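Local structure of hydrogenase maturation protease (Wolinella succinogenes, 3PU6) at residues R26-E29 against E30-E34; S113-L116 against E117-L120; K142-D145 against G146-K149. The protein is uncharacterised but is probably an endopeptidase that activates another enzyme by processing it, as expected of a hydrogenase maturation protease. All blocks are in the same frame, centred on the assembly; numbering follows the deposited sequence.

Interaction 1 of 3, residues R26-E29 against E30-E34; sequences RLVE and EQMPE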
ATOM      1  N   ARG A  26      -9.773   1.000   1.330  1.00 37.09           N
ATOM      2  CA  ARG A  26     -11.122   1.339   1.718  1.00 37.79           C
ATOM      3  C   ARG A  26     -11.282   1.368   3.224  1.00 39.77           C
ATOM      4  O   ARG A  26     -12.116   2.104   3.739  1.00 41.69           O
ATOM      5  CB  ARG A  26     -12.102   0.342   1.123  1.00 38.47           C
ATOM      6  CG  ARG A  26     -12.187   0.430  -0.369  1.00 38.75           C
ATOM      7  CD  ARG A  26     -13.261  -0.475  -0.934  1.00 40.91           C
ATOM      8  NE  ARG A  26     -13.443  -0.213  -2.362  1.00 44.57           N
ATOM      9  CZ  ARG A  26     -12.951  -0.972  -3.341  1.00 43.39           C
ATOM     10  NH1 ARG A  26     -12.255  -2.065  -3.051  1.00 40.26           N
ATOM     11  NH2 ARG A  26     -13.166  -0.639  -4.610  1.00 43.60           N
ATOM     12  N   LEU A  27     -10.500   0.556   3.931  1.00 39.39           N
ATOM     13  CA  LEU A  27     -10.599   0.504   5.388  1.00 40.41           C
ATOM     14  C   LEU A  27     -10.044   1.776   6.005  1.00 40.62           C
ATOM     15  O   LEU A  27     -10.659   2.360   6.893  1.00 41.24           O
ATOM     16  CB  LEU A  27      -9.890  -0.726   5.960  1.00 38.66           C
ATOM     17  CG  LEU A  27     -10.441  -2.079   5.508  1.00 39.43           C
ATOM     18  CD1 LEU A  27      -9.593  -3.233   6.063  1.00 35.72           C
ATOM     19  CD2 LEU A  27     -11.894  -2.218   5.904  1.00 37.49           C
ATOM     20  N   VAL A  28      -8.885   2.202   5.515  1.00 40.18           N
ATOM     21  CA  VAL A  28      -8.224   3.398   6.022  1.00 42.07           C
ATOM     22  C   VAL A  28      -9.108   4.602   5.728  1.00 43.07           C
ATOM     23  O   VAL A  28      -9.213   5.538   6.519  1.00 43.39           O
ATOM     24  CB  VAL A  28      -6.810   3.577   5.388  1.00 39.30           C
ATOM     25  CG1 VAL A  28      -6.232   4.958   5.686  1.00 39.97           C
ATOM     26  CG2 VAL A  28      -5.873   2.494   5.876  1.00 37.64           C
ATOM     27  N   GLU A  29      -9.752   4.547   4.573  1.00 42.88           N
ATOM     28  CA  GLU A  29     -10.623   5.602   4.105  1.00 41.71           C
ATOM     29  C   GLU A  29     -11.766   5.809   5.093  1.00 44.63           C
ATOM     30  O   GLU A  29     -12.095   6.948   5.430  1.00 44.57           O
ATOM     31  CB  GLU A  29     -11.187   5.204   2.751  1.00 40.43           C
ATOM     32  CG  GLU A  29     -11.081   6.281   1.719  1.00 41.62           C
ATOM     33  CD  GLU A  29     -11.862   5.949   0.489  1.00 44.89           C
ATOM     34  OE1 GLU A  29     -12.430   4.829   0.429  1.00 45.10           O
ATOM     35  OE2 GLU A  29     -11.912   6.813  -0.409  1.00 48.11           O
ATOM     36  N   GLU A  30     -12.363   4.699   5.534  1.00 44.44           N
ATOM     37  CA  GLU A  30     -13.426   4.696   6.534  1.00 45.61           C
ATOM     38  C   GLU A  30     -12.915   5.082   7.906  1.00 45.76           C
ATOM     39  O   GLU A  30     -13.385   6.038   8.504  1.00 48.18           O
ATOM     40  CB  GLU A  30     -14.064   3.314   6.649  1.00 45.24           C
ATOM     41  CG  GLU A  30     -15.035   2.994   5.547  1.00 52.23           C
ATOM     42  CD  GLU A  30     -15.171   1.492   5.315  1.00 56.67           C
ATOM     43  OE1 GLU A  30     -14.897   0.718   6.265  1.00 54.63           O
ATOM     44  OE2 GLU A  30     -15.549   1.090   4.184  1.00 59.11           O
ATOM     45  N   GLN A  31     -11.958   4.324   8.418  1.00 45.53           N
ATOM     46  CA  GLN A  31     -11.540   4.485   9.802  1.00 45.70           C
ATOM     47  C   GLN A  31     -10.581   5.644  10.071  1.00 47.40           C
ATOM     48  O   GLN A  31     -10.460   6.097  11.210  1.00 49.74           O
ATOM     49  CB  GLN A  31     -10.919   3.194  10.295  1.00 44.99           C
ATOM     50  CG  GLN A  31     -11.792   1.986  10.069  1.00 45.09           C
ATOM     51  CD  GLN A  31     -11.317   0.804  10.873  1.00 46.79           C
ATOM     52  OE1 GLN A  31     -10.454   0.943  11.752  1.00 46.62           O
ATOM     53  NE2 GLN A  31     -11.878  -0.369  10.592  1.00 45.33           N
HETATM   54  N   MSE A  32      -9.913   6.133   9.030  1.00 47.80           N
HETATM   55  CA  MSE A  32      -8.757   6.998   9.230  1.00 46.52           C
HETATM   56  C   MSE A  32      -8.736   8.230   8.353  1.00 46.15           C
HETATM   57  O   MSE A  32      -7.849   8.383   7.517  1.00 46.88           O
HETATM   58  CB  MSE A  32      -7.484   6.189   9.026  1.00 45.96           C
HETATM   59  CG  MSE A  32      -7.526   4.885   9.820  1.00 49.40           C
HETATM   60 SE   MSE A  32      -5.796   4.081  10.197  1.00 72.54          SE
HETATM   61  CE  MSE A  32      -5.040   5.432  11.383  1.00 44.07           C
ATOM     62  N   PRO A  33      -9.696   9.134   8.579  1.00 47.31           N
ATOM     63  CA  PRO A  33      -9.944  10.357   7.806  1.00 46.27           C
ATOM     64  C   PRO A  33      -8.727  11.278   7.670  1.00 46.49           C
ATOM     65  O   PRO A  33      -8.643  12.016   6.692  1.00 46.39           O
ATOM     66  CB  PRO A  33     -11.042  11.051   8.612  1.00 47.92           C
ATOM     67  CG  PRO A  33     -11.713   9.945   9.368  1.00 47.76           C
ATOM     68  CD  PRO A  33     -10.609   9.013   9.728  1.00 47.67           C
ATOM     69  N   GLU A  34      -7.810  11.253   8.631  1.00 46.32           N
ATOM     70  CA  GLU A  34      -6.600  12.068   8.532  1.00 46.93           C
ATOM     71  C   GLU A  34      -5.636  11.563   7.453  1.00 45.46           C
ATOM     72  O   GLU A  34      -4.695  12.265   7.050  1.00 43.39           O
ATOM     73  CB  GLU A  34      -5.890  12.125   9.875  1.00 49.43           C
ATOM     74  CG  GLU A  34      -6.568  13.022  10.874  1.00 52.33           C
ATOM     75  CD  GLU A  34      -5.708  13.262  12.094  1.00 59.92           C
ATOM     76  OE1 GLU A  34      -4.524  12.847  12.072  1.00 58.16           O
ATOM     77  OE2 GLU A  34      -6.213  13.859  13.075  1.00 65.13           O
TER

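Interaction 2 of 3, residues S113-L116 against E117-L120; sequences SVLL and ENVL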
ATOM      1  N   SER A 113       1.249 -10.529   1.672  1.00 29.45           N
ATOM      2  CA  SER A 113       1.523 -11.697   0.867  1.00 30.39           C
ATOM      3  C   SER A 113       0.216 -12.406   0.561  1.00 29.42           C
ATOM      4  O   SER A 113      -0.660 -12.500   1.430  1.00 26.87           O
ATOM      5  CB  SER A 113       2.555 -12.618   1.531  1.00 30.20           C
ATOM      6  OG  SER A 113       2.091 -13.150   2.754  1.00 35.00           O
ATOM      7  N   VAL A 114       0.076 -12.847  -0.694  1.00 28.45           N
ATOM      8  CA  VAL A 114      -1.113 -13.572  -1.135  1.00 28.35           C
ATOM      9  C   VAL A 114      -0.697 -14.858  -1.811  1.00 27.98           C
ATOM     10  O   VAL A 114       0.399 -14.958  -2.299  1.00 29.89           O
ATOM     11  CB  VAL A 114      -2.043 -12.718  -2.059  1.00 29.08           C
ATOM     12  CG1 VAL A 114      -2.761 -11.631  -1.259  1.00 28.27           C
ATOM     13  CG2 VAL A 114      -1.274 -12.087  -3.184  1.00 29.01           C
ATOM     14  N   LEU A 115      -1.572 -15.852  -1.803  1.00 28.95           N
ATOM     15  CA  LEU A 115      -1.367 -17.079  -2.563  1.00 30.50           C
ATOM     16  C   LEU A 115      -1.514 -16.835  -4.070  1.00 31.80           C
ATOM     17  O   LEU A 115      -2.535 -16.328  -4.543  1.00 30.60           O
ATOM     18  CB  LEU A 115      -2.345 -18.162  -2.100  1.00 31.86           C
ATOM     19  CG  LEU A 115      -2.150 -18.624  -0.647  1.00 32.29           C
ATOM     20  CD1 LEU A 115      -3.159 -19.666  -0.238  1.00 33.19           C
ATOM     21  CD2 LEU A 115      -0.773 -19.178  -0.444  1.00 30.33           C
ATOM     22  N   LEU A 116      -0.481 -17.223  -4.810  1.00 33.86           N
ATOM     23  CA  LEU A 116      -0.434 -17.097  -6.261  1.00 32.56           C
ATOM     24  C   LEU A 116      -1.628 -17.735  -6.981  1.00 32.52           C
ATOM     25  O   LEU A 116      -2.079 -17.241  -8.008  1.00 32.22           O
ATOM     26  CB  LEU A 116       0.869 -17.703  -6.774  1.00 34.17           C
ATOM     27  CG  LEU A 116       1.028 -17.832  -8.293  1.00 33.99           C
ATOM     28  CD1 LEU A 116       1.372 -16.512  -8.962  1.00 30.60           C
ATOM     29  CD2 LEU A 116       2.082 -18.883  -8.606  1.00 36.07           C
ATOM     30  N   GLU A 117      -2.138 -18.836  -6.450  1.00 33.72           N
ATOM     31  CA  GLU A 117      -3.294 -19.487  -7.050  1.00 33.65           C
ATOM     32  C   GLU A 117      -4.495 -18.557  -7.005  1.00 34.65           C
ATOM     33  O   GLU A 117      -5.401 -18.650  -7.845  1.00 36.85           O
ATOM     34  CB  GLU A 117      -3.624 -20.766  -6.298  1.00 34.54           C
ATOM     35  CG  GLU A 117      -4.240 -20.500  -4.957  1.00 36.10           C
ATOM     36  CD  GLU A 117      -3.950 -21.576  -3.928  1.00 39.16           C
ATOM     37  OE1 GLU A 117      -2.770 -21.983  -3.784  1.00 39.71           O
ATOM     38  OE2 GLU A 117      -4.910 -21.986  -3.239  1.00 40.75           O
ATOM     39  N   ASN A 118      -4.495 -17.654  -6.027  1.00 33.17           N
ATOM     40  CA  ASN A 118      -5.595 -16.712  -5.857  1.00 32.67           C
ATOM     41  C   ASN A 118      -5.506 -15.433  -6.710  1.00 31.35           C
ATOM     42  O   ASN A 118      -6.427 -14.612  -6.699  1.00 29.78           O
ATOM     43  CB  ASN A 118      -5.765 -16.368  -4.381  1.00 32.06           C
ATOM     44  CG  ASN A 118      -6.328 -17.523  -3.569  1.00 32.54           C
ATOM     45  OD1 ASN A 118      -5.939 -17.730  -2.425  1.00 33.39           O
ATOM     46  ND2 ASN A 118      -7.237 -18.282  -4.156  1.00 32.52           N
ATOM     47  N   VAL A 119      -4.416 -15.269  -7.453  1.00 29.94           N
ATOM     48  CA  VAL A 119      -4.291 -14.107  -8.325  1.00 30.95           C
ATOM     49  C   VAL A 119      -4.236 -14.443  -9.829  1.00 31.37           C
ATOM     50  O   VAL A 119      -4.034 -13.552 -10.658  1.00 30.80           O
ATOM     51  CB  VAL A 119      -3.063 -13.270  -7.955  1.00 29.73           C
ATOM     52  CG1 VAL A 119      -3.030 -13.050  -6.488  1.00 30.11           C
ATOM     53  CG2 VAL A 119      -1.795 -13.964  -8.394  1.00 31.18           C
ATOM     54  N   LEU A 120      -4.423 -15.718 -10.172  1.00 31.87           N
ATOM     55  CA  LEU A 120      -4.209 -16.194 -11.540  1.00 31.03           C
ATOM     56  C   LEU A 120      -5.473 -16.212 -12.368  1.00 32.75           C
ATOM     57  O   LEU A 120      -5.436 -16.523 -13.539  1.00 33.88           O
ATOM     58  CB  LEU A 120      -3.671 -17.615 -11.538  1.00 32.70           C
ATOM     59  CG  LEU A 120      -2.234 -17.933 -11.140  1.00 32.98           C
ATOM     60  CD1 LEU A 120      -2.144 -19.426 -10.918  1.00 32.24           C
ATOM     61  CD2 LEU A 120      -1.243 -17.474 -12.212  1.00 31.48           C
TER
HETATM   62  O   HOH W   1      -3.980 -15.571  -0.874  1.00 29.24           O

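Interaction 3 of 3, residues K142-D145 against G146-K149; sequences KELD and GMLK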
ATOM      1  N   LYS A 142      -2.554   1.655  11.568  1.00 36.40           N
ATOM      2  CA  LYS A 142      -2.949   2.274  12.816  1.00 37.59           C
ATOM      3  C   LYS A 142      -1.760   2.365  13.768  1.00 37.47           C
ATOM      4  O   LYS A 142      -1.618   3.354  14.487  1.00 37.91           O
ATOM      5  CB  LYS A 142      -4.085   1.491  13.460  1.00 38.06           C
ATOM      6  CG  LYS A 142      -5.407   1.590  12.734  1.00 39.02           C
ATOM      7  CD  LYS A 142      -6.407   0.629  13.343  1.00 40.55           C
ATOM      8  CE  LYS A 142      -7.846   1.031  13.059  1.00 43.24           C
ATOM      9  NZ  LYS A 142      -8.814  -0.037  13.485  1.00 42.74           N
ATOM     10  N   GLU A 143      -0.898   1.346  13.768  1.00 36.83           N
ATOM     11  CA  GLU A 143       0.293   1.360  14.627  1.00 36.59           C
ATOM     12  C   GLU A 143       1.254   2.438  14.158  1.00 36.28           C
ATOM     13  O   GLU A 143       1.829   3.172  14.969  1.00 36.81           O
ATOM     14  CB  GLU A 143       0.984  -0.012  14.663  1.00 36.68           C
ATOM     15  CG  GLU A 143       0.097  -1.136  15.211  1.00 38.27           C
ATOM     16  CD  GLU A 143       0.594  -2.543  14.861  1.00 40.41           C
ATOM     17  OE1 GLU A 143       1.830  -2.732  14.727  1.00 38.13           O
ATOM     18  OE2 GLU A 143      -0.265  -3.456  14.729  1.00 41.42           O
ATOM     19  N   LEU A 144       1.405   2.546  12.840  1.00 35.95           N
ATOM     20  CA  LEU A 144       2.280   3.553  12.249  1.00 35.83           C
ATOM     21  C   LEU A 144       1.776   4.953  12.546  1.00 34.93           C
ATOM     22  O   LEU A 144       2.551   5.865  12.820  1.00 34.20           O
ATOM     23  CB  LEU A 144       2.370   3.358  10.745  1.00 35.48           C
ATOM     24  CG  LEU A 144       3.050   4.538  10.064  1.00 35.19           C
ATOM     25  CD1 LEU A 144       4.505   4.631  10.509  1.00 34.04           C
ATOM     26  CD2 LEU A 144       2.916   4.435   8.554  1.00 35.05           C
ATOM     27  N   ASP A 145       0.459   5.098  12.486  1.00 35.97           N
ATOM     28  CA  ASP A 145      -0.217   6.354  12.763  1.00 36.32           C
ATOM     29  C   ASP A 145       0.101   6.864  14.158  1.00 38.68           C
ATOM     30  O   ASP A 145       0.409   8.045  14.346  1.00 39.42           O
ATOM     31  CB  ASP A 145      -1.711   6.160  12.644  1.00 36.44           C
ATOM     32  CG  ASP A 145      -2.435   7.453  12.486  1.00 40.50           C
ATOM     33  OD1 ASP A 145      -1.815   8.435  12.035  1.00 42.31           O
ATOM     34  OD2 ASP A 145      -3.628   7.493  12.812  1.00 44.48           O
ATOM     35  N   GLY A 146       0.014   5.954  15.129  1.00 38.56           N
ATOM     36  CA  GLY A 146       0.357   6.230  16.509  1.00 37.24           C
ATOM     37  C   GLY A 146       1.807   6.612  16.679  1.00 38.16           C
ATOM     38  O   GLY A 146       2.135   7.562  17.386  1.00 40.23           O
HETATM   39  N   MSE A 147       2.693   5.877  16.027  1.00 35.82           N
HETATM   40  CA  MSE A 147       4.092   6.240  16.097  1.00 36.75           C
HETATM   41  C   MSE A 147       4.323   7.661  15.603  1.00 39.37           C
HETATM   42  O   MSE A 147       5.081   8.415  16.207  1.00 39.64           O
HETATM   43  CB  MSE A 147       4.939   5.271  15.296  1.00 36.56           C
HETATM   44  CG  MSE A 147       6.393   5.629  15.315  1.00 39.13           C
HETATM   45 SE   MSE A 147       7.334   4.833  13.816  1.00 55.71          SE
HETATM   46  CE  MSE A 147       7.379   6.409  12.629  1.00 45.61           C
ATOM     47  N   LEU A 148       3.662   8.025  14.503  1.00 40.16           N
ATOM     48  CA  LEU A 148       3.821   9.356  13.910  1.00 39.61           C
ATOM     49  C   LEU A 148       3.377  10.513  14.805  1.00 41.01           C
ATOM     50  O   LEU A 148       3.592  11.669  14.460  1.00 44.25           O
ATOM     51  CB  LEU A 148       3.136   9.443  12.545  1.00 39.46           C
ATOM     52  CG  LEU A 148       3.829   8.675  11.413  1.00 37.55           C
ATOM     53  CD1 LEU A 148       2.861   8.457  10.270  1.00 36.12           C
ATOM     54  CD2 LEU A 148       5.091   9.367  10.940  1.00 35.32           C
ATOM     55  N   LYS A 149       2.785  10.204  15.960  1.00 42.90           N
ATOM     56  CA  LYS A 149       2.452  11.218  16.966  1.00 40.81           C
ATOM     57  C   LYS A 149       3.329  11.124  18.233  1.00 42.43           C
ATOM     58  O   LYS A 149       4.087  10.160  18.452  1.00 40.97           O
ATOM     59  CB  LYS A 149       0.971  11.116  17.328  1.00 40.59           C
ATOM     60  CG  LYS A 149       0.037  11.292  16.144  1.00 39.78           C
ATOM     61  CD  LYS A 149      -1.310  10.608  16.356  1.00 39.69           C
ATOM     62  CE  LYS A 149      -2.273  11.021  15.246  1.00 46.85           C
ATOM     63  NZ  LYS A 149      -3.650  10.450  15.377  1.00 51.18           N
TER

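Interaction 1 of 3, residues R26-E29 against E30-E34
Val28 and Met32, the latter a selenomethionine, make the apolar contact of this helix end. The CG1 branch of Val28 stands anti to its own backbone N (chi1 168°), beside the carbonyl carbon, and thereby faces onward along the chain to meet CB of Met32 at 3.8 Å. Beyond CB the Met32 chain leads away from residues 26-29, and a bend at the last torsion turns CE. The aliphatic stems of Glu30 and Gln31 add further packing against main-chain oxygens one turn back: CG of Glu30 lies 3.5 Å from Arg26 O, and CG of Gln31 lies 3.4 Å from Leu27 O.

Backbone hydrogen bonds follow the i to i+4 pattern. Glu30 N donates to Arg26 O at 3.2 Å, and Gln31 N reaches Leu27 O at 2.8 Å in an almost straight line (N-H...O 177°). The last of the series, Met32 N to Val28 O at 2.7 Å, is clearly bent (131°), in keeping with Met32 being the first residue to leave helical backbone angles.

Charged groups contribute little across this turn. Arg26 NE and Glu30 OE2 carry opposite charges but stay 7.0 Å apart, and the arginine instead forms a salt bridge through NH1 to Glu13. Gln31 sends its amide to the neighbouring helix, OE1 accepting a hydrogen bond from Lys142 NZ.

The turn closes helix 20-31, the connection between strands 5-10 and 35-41 in a beta-alpha-beta unit. Val28 is buried against Trp35 and Val37 of the following strand, whereas Leu27 and Gln31 lean on Leu138 of helix 128-147 and Met32 packs on Lys142 of that helix.

Interaction 2 of 3, residues S113-L116 against E117-L120
Two successive i to i+3 hydrogen bonds, Asn118 N to Leu115 O at 2.8 Å and Val119 N to Leu116 O at 3.1 Å, wind the chain into a short 3-10 turn just beyond strand 106-114. The second bond is the straighter at the hydrogen (161° against 140°).

Val114 and Val119 meet through single methyl groups, CG2 of the first touching CG1 of the second at 3.9 Å, with the two side chains crossing at about a right angle. The other branch of Val119 serves a different neighbour: its CG2 lies 4.1 Å from CD1 of Leu116, again with the side chains nearly perpendicular. In Leu116 a chi1 of 172° swings CG to the carbonyl side, and the second torsion then brings CD1 to Val119 and, more loosely, to CD2 of Leu120. Leu115 has polar company instead. Asn118 runs alongside it, pointing the same way, with OD1 3.6 Å from Leu115 CB, and the stem of Glu117 lies beside the same leucine, CG 4.1 Å from that CB.

Around the segment, Val114 packs on Ala64 and Ser66 of strand 58-66, and the backbones of Leu116 and Asn118 bond to Gly67 and Asp17. The turn thus carries the chain from strand 106-114 into the loop before helix 128-147, with Asn118 and Val119 setting it against Asp17 and Asp18.

The chemistry is therefore divided. Backbone hydrogen bonds set the shape of the turn, while small methyl contacts hold Val119 against Val114 and Leu116. One water accepts from Leu115 N at 2.6 Å but bonds only weakly to Asn118 OD1, at 3.3 Å, so it probably adds little to fixing the carboxamide, whose side chain also packs on Asp17 and Ser127.

Interaction 3 of 3, residues K142-D145 against G146-K149
Leu144 is met by two residues of the following turn. Its CG lies 3.9 Å from CD1 of Leu148, and its CD1 approaches the terminal methyl CE of selenomethionine Met147 at 4.0 Å; that chain bends at its last torsion to bring CE round. Leu148 also sets CG over the main chain, 3.4 Å from Leu144 O, its CG lying anti to the carbonyl carbon (chi1 -72°). Replacing Leu148 by an alanine removes the CD1 methyl and is likely to leave Leu144 CG without that neighbour, opening a gap beside it.

Asp145 and Lys149 form a long salt bridge, OD2 to NZ 3.9 Å, and the position of that carboxylate oxygen is less certain. The extended lysine runs past Asp145 O on its way there. Asp145 OD1 has further weak partners, Trp35 NE1 and Lys5 NZ.

These groups are positioned by helical bonds: Gly146 N to Lys142 O, Met147 N to Glu143 O and Leu148 N to Leu144 O, the last at 3.0 Å. Lys149 N then bonds to Gly146 O at 3.1 Å, an i to i+3 bond.

Further out, the last helix of the chain lies on strand 58-66, Leu144 resting on Val60 and Leu148 on Val58. This is the helix-on-sheet packing of an alpha/beta fold, with Lys142, Glu143 and Met147 exposed.

Overall arrangement
From the N terminus, interaction 1 comes first, ending helix 20-31 before strand 35-41; interaction 2 turns the chain out of strand 106-114 into the loop leading to helix 128-147; interaction 3 ends that helix near the last modelled residue. Each joins consecutive residues, so none closes a long loop and none nests in or crosses another. Interactions 1 and 3 nevertheless meet in space, with Met32 SE 3.6 Å from Lys142 CG, and so bring together the ends of two helices that pack against the same sheet. Interaction 2 stands apart, its centre about 29 Å from that of interaction 3, on the opposite side of the chain's centre.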